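PDB 4NES: UDP-N-acetylglucosamine 2-epimerase from Methanocaldococcus jannaschii, which probably catalyses the reversible epimerization at C-2 of UDP-N-acetylglucosamine, giving UDP-N-acetylmannosamine, the activated donor of ManNAc residues. Local coordinates for residues Ile229-Ile240 and Leu257-Pro268. Sequence-based numbering, arbitrary orientation.
With UDP (uridine-5'-diphosphate), chain C.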
ATOM      1  N   ILE A 229      30.910  -8.763 -26.888  1.00 17.31           N
ATOM      2  CA  ILE A 229      32.141  -9.517 -26.791  1.00 14.67           C
ATOM      3  C   ILE A 229      32.836  -9.627 -28.152  1.00 16.37           C
ATOM      4  O   ILE A 229      34.045  -9.439 -28.263  1.00 19.66           O
ATOM      5  CB  ILE A 229      31.847 -10.918 -26.245  1.00 14.39           C
ATOM      6  CG1 ILE A 229      31.352 -10.830 -24.796  1.00 16.81           C
ATOM      7  CG2 ILE A 229      33.074 -11.807 -26.369  1.00 15.13           C
ATOM      8  CD1 ILE A 229      30.727 -12.110 -24.286  1.00 18.00           C
ATOM      9  N   GLU A 230      32.060  -9.922 -29.186  1.00 18.02           N
ATOM     10  CA  GLU A 230      32.605 -10.113 -30.524  1.00 18.12           C
ATOM     11  C   GLU A 230      33.050  -8.802 -31.160  1.00 19.47           C
ATOM     12  O   GLU A 230      34.072  -8.746 -31.842  1.00 23.99           O
ATOM     13  CB  GLU A 230      31.558 -10.789 -31.401  1.00 16.14           C
ATOM     14  CG  GLU A 230      31.258 -12.211 -30.974  1.00 21.42           C
ATOM     15  CD  GLU A 230      29.905 -12.691 -31.448  1.00 23.92           C
ATOM     16  OE1 GLU A 230      29.198 -11.919 -32.133  1.00 26.37           O
ATOM     17  OE2 GLU A 230      29.544 -13.842 -31.121  1.00 25.60           O
ATOM     18  N   ILE A 231      32.277  -7.746 -30.935  1.00 18.17           N
ATOM     19  CA  ILE A 231      32.546  -6.460 -31.564  1.00 16.85           C
ATOM     20  C   ILE A 231      33.701  -5.729 -30.889  1.00 16.90           C
ATOM     21  O   ILE A 231      34.558  -5.154 -31.562  1.00 21.08           O
ATOM     22  CB  ILE A 231      31.277  -5.578 -31.580  1.00 15.18           C
ATOM     23  CG1 ILE A 231      30.277  -6.129 -32.599  1.00 17.67           C
ATOM     24  CG2 ILE A 231      31.611  -4.127 -31.891  1.00 18.69           C
ATOM     25  CD1 ILE A 231      28.950  -5.413 -32.595  1.00 20.42           C
ATOM     26  N   TYR A 232      33.736  -5.776 -29.559  1.00 19.52           N
ATOM     27  CA  TYR A 232      34.719  -5.012 -28.799  1.00 19.45           C
ATOM     28  C   TYR A 232      35.871  -5.848 -28.240  1.00 20.34           C
ATOM     29  O   TYR A 232      36.814  -5.300 -27.664  1.00 20.79           O
ATOM     30  CB  TYR A 232      34.020  -4.223 -27.685  1.00 17.43           C
ATOM     31  CG  TYR A 232      33.036  -3.210 -28.219  1.00 16.21           C
ATOM     32  CD1 TYR A 232      33.477  -1.997 -28.732  1.00 17.97           C
ATOM     33  CD2 TYR A 232      31.675  -3.473 -28.237  1.00 15.29           C
ATOM     34  CE1 TYR A 232      32.590  -1.069 -29.233  1.00 18.58           C
ATOM     35  CE2 TYR A 232      30.774  -2.544 -28.740  1.00 19.20           C
ATOM     36  CZ  TYR A 232      31.242  -1.342 -29.234  1.00 19.05           C
ATOM     37  OH  TYR A 232      30.362  -0.415 -29.740  1.00 23.42           O
ATOM     38  N   ASP A 233      35.799  -7.164 -28.438  1.00 22.91           N
ATOM     39  CA  ASP A 233      36.820  -8.097 -27.960  1.00 24.22           C
ATOM     40  C   ASP A 233      37.073  -7.896 -26.471  1.00 25.13           C
ATOM     41  O   ASP A 233      38.203  -7.651 -26.041  1.00 25.24           O
ATOM     42  CB  ASP A 233      38.118  -7.961 -28.766  1.00 24.10           C
ATOM     43  CG  ASP A 233      39.087  -9.099 -28.504  1.00 31.88           C
ATOM     44  OD1 ASP A 233      38.625 -10.208 -28.166  1.00 31.32           O
ATOM     45  OD2 ASP A 233      40.310  -8.882 -28.629  1.00 38.59           O
ATOM     46  N   LYS A 234      36.006  -7.997 -25.685  1.00 20.22           N
ATOM     47  CA  LYS A 234      36.085  -7.703 -24.265  1.00 23.87           C
ATOM     48  C   LYS A 234      35.650  -8.880 -23.408  1.00 23.51           C
ATOM     49  O   LYS A 234      34.675  -9.564 -23.726  1.00 28.37           O
ATOM     50  CB  LYS A 234      35.207  -6.495 -23.944  1.00 29.04           C
ATOM     51  CG  LYS A 234      35.900  -5.459 -23.098  1.00 34.68           C
ATOM     52  CD  LYS A 234      37.152  -4.940 -23.780  1.00 26.89           C
ATOM     53  CE  LYS A 234      36.949  -3.571 -24.396  1.00 23.19           C
ATOM     54  NZ  LYS A 234      38.229  -2.804 -24.402  1.00 25.44           N
ATOM     55  N   ALA A 235      36.376  -9.118 -22.321  1.00 18.56           N
ATOM     56  CA  ALA A 235      35.975 -10.132 -21.357  1.00 19.06           C
ATOM     57  C   ALA A 235      34.883  -9.568 -20.459  1.00 15.52           C
ATOM     58  O   ALA A 235      34.887  -8.378 -20.138  1.00 16.37           O
ATOM     59  CB  ALA A 235      37.152 -10.586 -20.529  1.00 22.12           C
ATOM     60  N   ILE A 236      33.951 -10.429 -20.059  1.00 13.80           N
ATOM     61  CA  ILE A 236      32.860 -10.043 -19.176  1.00 13.45           C
ATOM     62  C   ILE A 236      32.973 -10.839 -17.885  1.00 13.72           C
ATOM     63  O   ILE A 236      33.188 -12.055 -17.922  1.00 19.66           O
ATOM     64  CB  ILE A 236      31.500 -10.394 -19.802  1.00 16.05           C
ATOM     65  CG1 ILE A 236      31.402  -9.878 -21.243  1.00 18.82           C
ATOM     66  CG2 ILE A 236      30.360  -9.877 -18.948  1.00 13.90           C
ATOM     67  CD1 ILE A 236      31.391  -8.371 -21.369  1.00 17.08           C
ATOM     68  N   ILE A 237      32.854 -10.160 -16.750  1.00 11.06           N
ATOM     69  CA  ILE A 237      32.704 -10.833 -15.464  1.00 11.07           C
ATOM     70  C   ILE A 237      31.251 -10.672 -15.030  1.00 10.66           C
ATOM     71  O   ILE A 237      30.763  -9.550 -14.889  1.00 12.44           O
ATOM     72  CB  ILE A 237      33.645 -10.251 -14.396  1.00 10.40           C
ATOM     73  CG1 ILE A 237      35.102 -10.436 -14.829  1.00 14.25           C
ATOM     74  CG2 ILE A 237      33.408 -10.920 -13.046  1.00 12.92           C
ATOM     75  CD1 ILE A 237      36.122  -9.827 -13.875  1.00 18.57           C
ATOM     76  N   PHE A 238      30.564 -11.792 -14.834  1.00 11.02           N
ATOM     77  CA  PHE A 238      29.127 -11.798 -14.560  1.00 11.32           C
ATOM     78  C   PHE A 238      28.895 -12.374 -13.168  1.00 10.71           C
ATOM     79  O   PHE A 238      29.057 -13.579 -12.954  1.00 13.12           O
ATOM     80  CB  PHE A 238      28.440 -12.658 -15.637  1.00 12.29           C
ATOM     81  CG  PHE A 238      26.923 -12.730 -15.547  1.00 14.19           C
ATOM     82  CD1 PHE A 238      26.182 -11.836 -14.792  1.00 13.96           C
ATOM     83  CD2 PHE A 238      26.247 -13.714 -16.264  1.00 19.26           C
ATOM     84  CE1 PHE A 238      24.797 -11.933 -14.735  1.00 14.85           C
ATOM     85  CE2 PHE A 238      24.866 -13.817 -16.214  1.00 19.47           C
ATOM     86  CZ  PHE A 238      24.136 -12.923 -15.451  1.00 19.41           C
ATOM     87  N   SER A 239      28.547 -11.514 -12.213  1.00 12.06           N
ATOM     88  CA  SER A 239      28.106 -11.978 -10.896  1.00 10.66           C
ATOM     89  C   SER A 239      26.626 -12.305 -11.008  1.00 11.27           C
ATOM     90  O   SER A 239      25.814 -11.408 -11.249  1.00 14.02           O
ATOM     91  CB  SER A 239      28.318 -10.904  -9.830  1.00 12.08           C
ATOM     92  OG  SER A 239      27.697 -11.287  -8.613  1.00 13.76           O
ATOM     93  N   ILE A 240      26.272 -13.579 -10.838  1.00 10.59           N
ATOM     94  CA  ILE A 240      24.930 -14.049 -11.183  1.00 11.96           C
ATOM     95  C   ILE A 240      24.017 -14.250  -9.963  1.00 11.63           C
ATOM     96  O   ILE A 240      24.248 -15.119  -9.119  1.00 12.38           O
ATOM     97  CB  ILE A 240      25.000 -15.323 -12.061  1.00 13.26           C
ATOM     98  CG1 ILE A 240      23.603 -15.783 -12.478  1.00 13.86           C
ATOM     99  CG2 ILE A 240      25.773 -16.428 -11.359  1.00 26.07           C
ATOM    100  CD1 ILE A 240      23.660 -16.930 -13.466  1.00 19.63           C
ATOM    101  N   LEU A 257      25.956 -19.525 -21.769  1.00 27.92           N
ATOM    102  CA  LEU A 257      26.852 -18.559 -21.133  1.00 25.11           C
ATOM    103  C   LEU A 257      28.142 -19.233 -20.688  1.00 25.90           C
ATOM    104  O   LEU A 257      29.239 -18.752 -20.972  1.00 27.00           O
ATOM    105  CB  LEU A 257      26.192 -17.907 -19.915  1.00 30.99           C
ATOM    106  CG  LEU A 257      25.086 -16.869 -20.084  1.00 27.08           C
ATOM    107  CD1 LEU A 257      24.619 -16.416 -18.713  1.00 29.52           C
ATOM    108  CD2 LEU A 257      25.544 -15.675 -20.900  1.00 28.96           C
ATOM    109  N   LYS A 258      28.008 -20.351 -19.979  1.00 24.55           N
ATOM    110  CA  LYS A 258      29.175 -21.069 -19.478  1.00 31.15           C
ATOM    111  C   LYS A 258      30.060 -21.557 -20.620  1.00 28.41           C
ATOM    112  O   LYS A 258      31.265 -21.741 -20.443  1.00 34.06           O
ATOM    113  CB  LYS A 258      28.757 -22.231 -18.575  1.00 35.75           C
ATOM    114  CG  LYS A 258      29.007 -21.971 -17.099  1.00 38.77           C
ATOM    115  CD  LYS A 258      30.498 -21.895 -16.791  1.00 41.07           C
ATOM    116  CE  LYS A 258      30.759 -21.357 -15.386  1.00 36.99           C
ATOM    117  NZ  LYS A 258      29.856 -21.963 -14.371  1.00 29.20           N
ATOM    118  N   SER A 259      29.454 -21.749 -21.792  1.00 31.54           N
ATOM    119  CA  SER A 259      30.178 -22.157 -22.993  1.00 32.91           C
ATOM    120  C   SER A 259      30.971 -21.017 -23.613  1.00 27.51           C
ATOM    121  O   SER A 259      31.900 -21.247 -24.391  1.00 26.54           O
ATOM    122  CB  SER A 259      29.213 -22.722 -24.038  1.00 35.05           C
ATOM    123  OG  SER A 259      29.142 -24.133 -23.953  1.00 44.45           O
ATOM    124  N   ASN A 260      30.600 -19.787 -23.280  1.00 19.14           N
ATOM    125  CA  ASN A 260      31.302 -18.629 -23.811  1.00 19.64           C
ATOM    126  C   ASN A 260      32.565 -18.376 -22.998  1.00 22.21           C
ATOM    127  O   ASN A 260      32.492 -17.990 -21.834  1.00 20.09           O
ATOM    128  CB  ASN A 260      30.389 -17.403 -23.798  1.00 18.81           C
ATOM    129  CG  ASN A 260      30.916 -16.269 -24.649  1.00 14.68           C
ATOM    130  OD1 ASN A 260      32.125 -16.028 -24.706  1.00 16.14           O
ATOM    131  ND2 ASN A 260      30.008 -15.554 -25.312  1.00 18.28           N
ATOM    132  N   LYS A 261      33.722 -18.597 -23.611  1.00 22.94           N
ATOM    133  CA  LYS A 261      34.986 -18.531 -22.886  1.00 24.86           C
ATOM    134  C   LYS A 261      35.406 -17.099 -22.544  1.00 23.52           C
ATOM    135  O   LYS A 261      36.364 -16.888 -21.799  1.00 27.59           O
ATOM    136  CB  LYS A 261      36.086 -19.250 -23.671  1.00 34.78           C
ATOM    137  CG  LYS A 261      35.704 -20.662 -24.096  1.00 40.26           C
ATOM    138  CD  LYS A 261      36.815 -21.312 -24.899  1.00 46.44           C
ATOM    139  CE  LYS A 261      38.039 -21.584 -24.038  1.00 46.42           C
ATOM    140  NZ  LYS A 261      37.833 -22.744 -23.121  1.00 48.07           N
ATOM    141  N   LYS A 262      34.680 -16.117 -23.075  1.00 19.41           N
ATOM    142  CA  LYS A 262      34.954 -14.718 -22.747  1.00 18.93           C
ATOM    143  C   LYS A 262      34.080 -14.218 -21.598  1.00 18.34           C
ATOM    144  O   LYS A 262      34.202 -13.068 -21.176  1.00 18.37           O
ATOM    145  CB  LYS A 262      34.777 -13.823 -23.971  1.00 14.61           C
ATOM    146  CG  LYS A 262      35.770 -14.110 -25.086  1.00 17.84           C
ATOM    147  CD  LYS A 262      37.191 -13.757 -24.675  1.00 27.84           C
ATOM    148  CE  LYS A 262      37.356 -12.257 -24.491  1.00 35.07           C
ATOM    149  NZ  LYS A 262      38.700 -11.787 -24.925  1.00 38.21           N
ATOM    150  N   ILE A 263      33.194 -15.074 -21.102  1.00 14.83           N
ATOM    151  CA  ILE A 263      32.376 -14.722 -19.943  1.00 15.66           C
ATOM    152  C   ILE A 263      32.835 -15.507 -18.725  1.00 16.29           C
ATOM    153  O   ILE A 263      32.847 -16.741 -18.746  1.00 18.93           O
ATOM    154  CB  ILE A 263      30.880 -15.011 -20.161  1.00 15.13           C
ATOM    155  CG1 ILE A 263      30.361 -14.271 -21.397  1.00 17.23           C
ATOM    156  CG2 ILE A 263      30.088 -14.620 -18.918  1.00 18.91           C
ATOM    157  CD1 ILE A 263      28.882 -14.520 -21.705  1.00 17.62           C
ATOM    158  N   LYS A 264      33.212 -14.799 -17.663  1.00 15.23           N
ATOM    159  CA  LYS A 264      33.511 -15.465 -16.404  1.00 16.28           C
ATOM    160  C   LYS A 264      32.322 -15.315 -15.468  1.00 15.11           C
ATOM    161  O   LYS A 264      32.005 -14.211 -15.020  1.00 14.41           O
ATOM    162  CB  LYS A 264      34.776 -14.903 -15.756  1.00 19.86           C
ATOM    163  CG  LYS A 264      35.127 -15.576 -14.424  1.00 23.48           C
ATOM    164  CD  LYS A 264      36.624 -15.789 -14.267  1.00 32.43           C
ATOM    165  CE  LYS A 264      36.963 -16.404 -12.917  1.00 34.97           C
ATOM    166  NZ  LYS A 264      36.396 -17.769 -12.739  1.00 34.53           N
ATOM    167  N   ILE A 265      31.651 -16.428 -15.191  1.00 14.31           N
ATOM    168  CA  ILE A 265      30.504 -16.426 -14.300  1.00 16.62           C
ATOM    169  C   ILE A 265      30.980 -16.678 -12.888  1.00 15.95           C
ATOM    170  O   ILE A 265      31.696 -17.649 -12.624  1.00 18.80           O
ATOM    171  CB  ILE A 265      29.485 -17.513 -14.678  1.00 20.80           C
ATOM    172  CG1 ILE A 265      29.075 -17.373 -16.147  1.00 22.27           C
ATOM    173  CG2 ILE A 265      28.267 -17.432 -13.771  1.00 25.84           C
ATOM    174  CD1 ILE A 265      28.072 -18.425 -16.605  1.00 23.46           C
ATOM    175  N   ILE A 266      30.597 -15.794 -11.977  1.00 13.18           N
ATOM    176  CA  ILE A 266      30.932 -15.971 -10.569  1.00 14.10           C
ATOM    177  C   ILE A 266      29.665 -15.934  -9.726  1.00 15.53           C
ATOM    178  O   ILE A 266      28.697 -15.243 -10.068  1.00 13.19           O
ATOM    179  CB  ILE A 266      31.986 -14.933 -10.073  1.00 10.94           C
ATOM    180  CG1 ILE A 266      31.417 -13.513 -10.075  1.00 12.97           C
ATOM    181  CG2 ILE A 266      33.251 -15.008 -10.925  1.00 15.46           C
ATOM    182  CD1 ILE A 266      32.379 -12.480  -9.495  1.00 15.87           C
ATOM    183  N   GLU A 267      29.658 -16.714  -8.655  1.00 13.28           N
ATOM    184  CA  GLU A 267      28.596 -16.650  -7.666  1.00 13.62           C
ATOM    185  C   GLU A 267      28.653 -15.273  -7.015  1.00 11.80           C
ATOM    186  O   GLU A 267      29.715 -14.629  -7.010  1.00 14.72           O
ATOM    187  CB  GLU A 267      28.805 -17.715  -6.591  1.00 14.77           C
ATOM    188  CG  GLU A 267      28.911 -19.136  -7.099  1.00 31.27           C
ATOM    189  CD  GLU A 267      29.218 -20.113  -5.974  1.00 40.57           C
ATOM    190  OE1 GLU A 267      28.385 -20.237  -5.048  1.00 44.30           O
ATOM    191  OE2 GLU A 267      30.295 -20.746  -6.012  1.00 45.93           O
ATOM    192  N   PRO A 268      27.522 -14.815  -6.456  1.00 10.68           N
ATOM    193  CA  PRO A 268      27.487 -13.533  -5.750  1.00 10.05           C
ATOM    194  C   PRO A 268      28.619 -13.431  -4.727  1.00 11.46           C
ATOM    195  O   PRO A 268      28.898 -14.397  -4.005  1.00 12.72           O
ATOM    196  CB  PRO A 268      26.124 -13.564  -5.057  1.00 10.47           C
ATOM    197  CG  PRO A 268      25.270 -14.359  -5.990  1.00 14.18           C
ATOM    198  CD  PRO A 268      26.187 -15.443  -6.519  1.00 12.45           C
TER
HETATM  199  N1  UDP C 401      26.611  -6.431  -4.637  1.00  8.56           N
HETATM  200  C2  UDP C 401      27.486  -7.196  -3.943  1.00  9.18           C
HETATM  201  N3  UDP C 401      27.950  -8.343  -4.485  1.00  8.77           N
HETATM  202  C4  UDP C 401      27.570  -8.771  -5.709  1.00  9.76           C
HETATM  203  C5  UDP C 401      26.663  -8.007  -6.455  1.00  9.33           C
HETATM  204  C6  UDP C 401      26.189  -6.827  -5.873  1.00  8.40           C
HETATM  205  O2  UDP C 401      27.864  -6.850  -2.821  1.00  9.59           O
HETATM  206  O4  UDP C 401      28.073  -9.965  -6.217  1.00 11.05           O
HETATM  207  C1' UDP C 401      26.032  -5.195  -4.081  1.00  8.82           C
HETATM  208  C2' UDP C 401      26.248  -3.963  -4.789  1.00  7.98           C
HETATM  209  O2' UDP C 401      27.533  -3.452  -4.515  1.00 10.09           O
HETATM  210  C3' UDP C 401      25.138  -3.115  -4.332  1.00  8.45           C
HETATM  211  C4' UDP C 401      24.077  -4.060  -4.019  1.00  8.06           C
HETATM  212  O4' UDP C 401      24.616  -5.353  -4.141  1.00  8.79           O
HETATM  213  O3' UDP C 401      25.432  -2.354  -3.193  1.00  9.73           O
HETATM  214  C5' UDP C 401      22.914  -3.989  -4.950  1.00 10.60           C
HETATM  215  O5' UDP C 401      21.971  -5.000  -4.693  1.00  9.80           O
HETATM  216  PA  UDP C 401      21.087  -5.653  -5.834  1.00  9.19           P
HETATM  217  O1A UDP C 401      20.920  -7.122  -5.508  1.00 12.00           O
HETATM  218  O2A UDP C 401      21.754  -5.427  -7.173  1.00  9.84           O
HETATM  219  O3A UDP C 401      19.648  -5.010  -5.771  1.00  9.47           O
HETATM  220  PB  UDP C 401      19.041  -3.625  -6.189  1.00  7.66           P
HETATM  221  O1B UDP C 401      20.013  -2.507  -5.844  1.00 10.49           O
HETATM  222  O2B UDP C 401      18.713  -3.664  -7.659  1.00  8.28           O
HETATM  223  O3B UDP C 401      17.788  -3.567  -5.361  1.00  8.93           O
HETATM  224  O   HOH W   1      30.481 -13.868 -27.804  1.00 15.67           O
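Strands 235-239 and 263-266 pair in parallel, Ile-236 facing Ile-263 and Ser-239 facing Ile-266, through five nearly straight backbone hydrogen bonds that run from Ile-236 N to Lys-262 O (2.9 Å) up to Ile-240 N to Ile-266 O. Strand 263-266 thereby forms an edge of the six-stranded parallel sheet in this GT-B fold. On the Phe-238 side, CD1 of Leu-257 meets the ring edge in its plane, 3.6 Å from Phe-238 CE2. Ile-229, in the last turn of helix 215-232, reaches the same layer: its CD1 lies 3.6 Å from Ile-263 CG1, while CG2, anti to the backbone N, slides along Lys-262 CB. The bent Lys-262 chain brings NZ to a long salt bridge with Asp-233 OD1 (3.6 Å). Asn-260 forms an Asx turn, OD1 accepting from Lys-262 N at 3.0 Å, and its ND2 touches Ile-229 CD1 and donates to a water (3.0 Å from ND2) that is weakly bonded to Glu-230 OE2. With an alanine here, Lys-262 N would probably lose this acceptor and the water its ND2 donor, leaving a gap beside Ile-229 CD1. On the opposite face, Ile-237 CG2 touches Ile-266 CD1. Next to them Ser-239 OG, anti to its own N (chi1 171°), donates to O4 of UDP at 2.8 Å. The ladder thus fixes Ser-239, at its strand's C-terminal end, relative to Pro-268, just past strand 263-266, beside uracil O4.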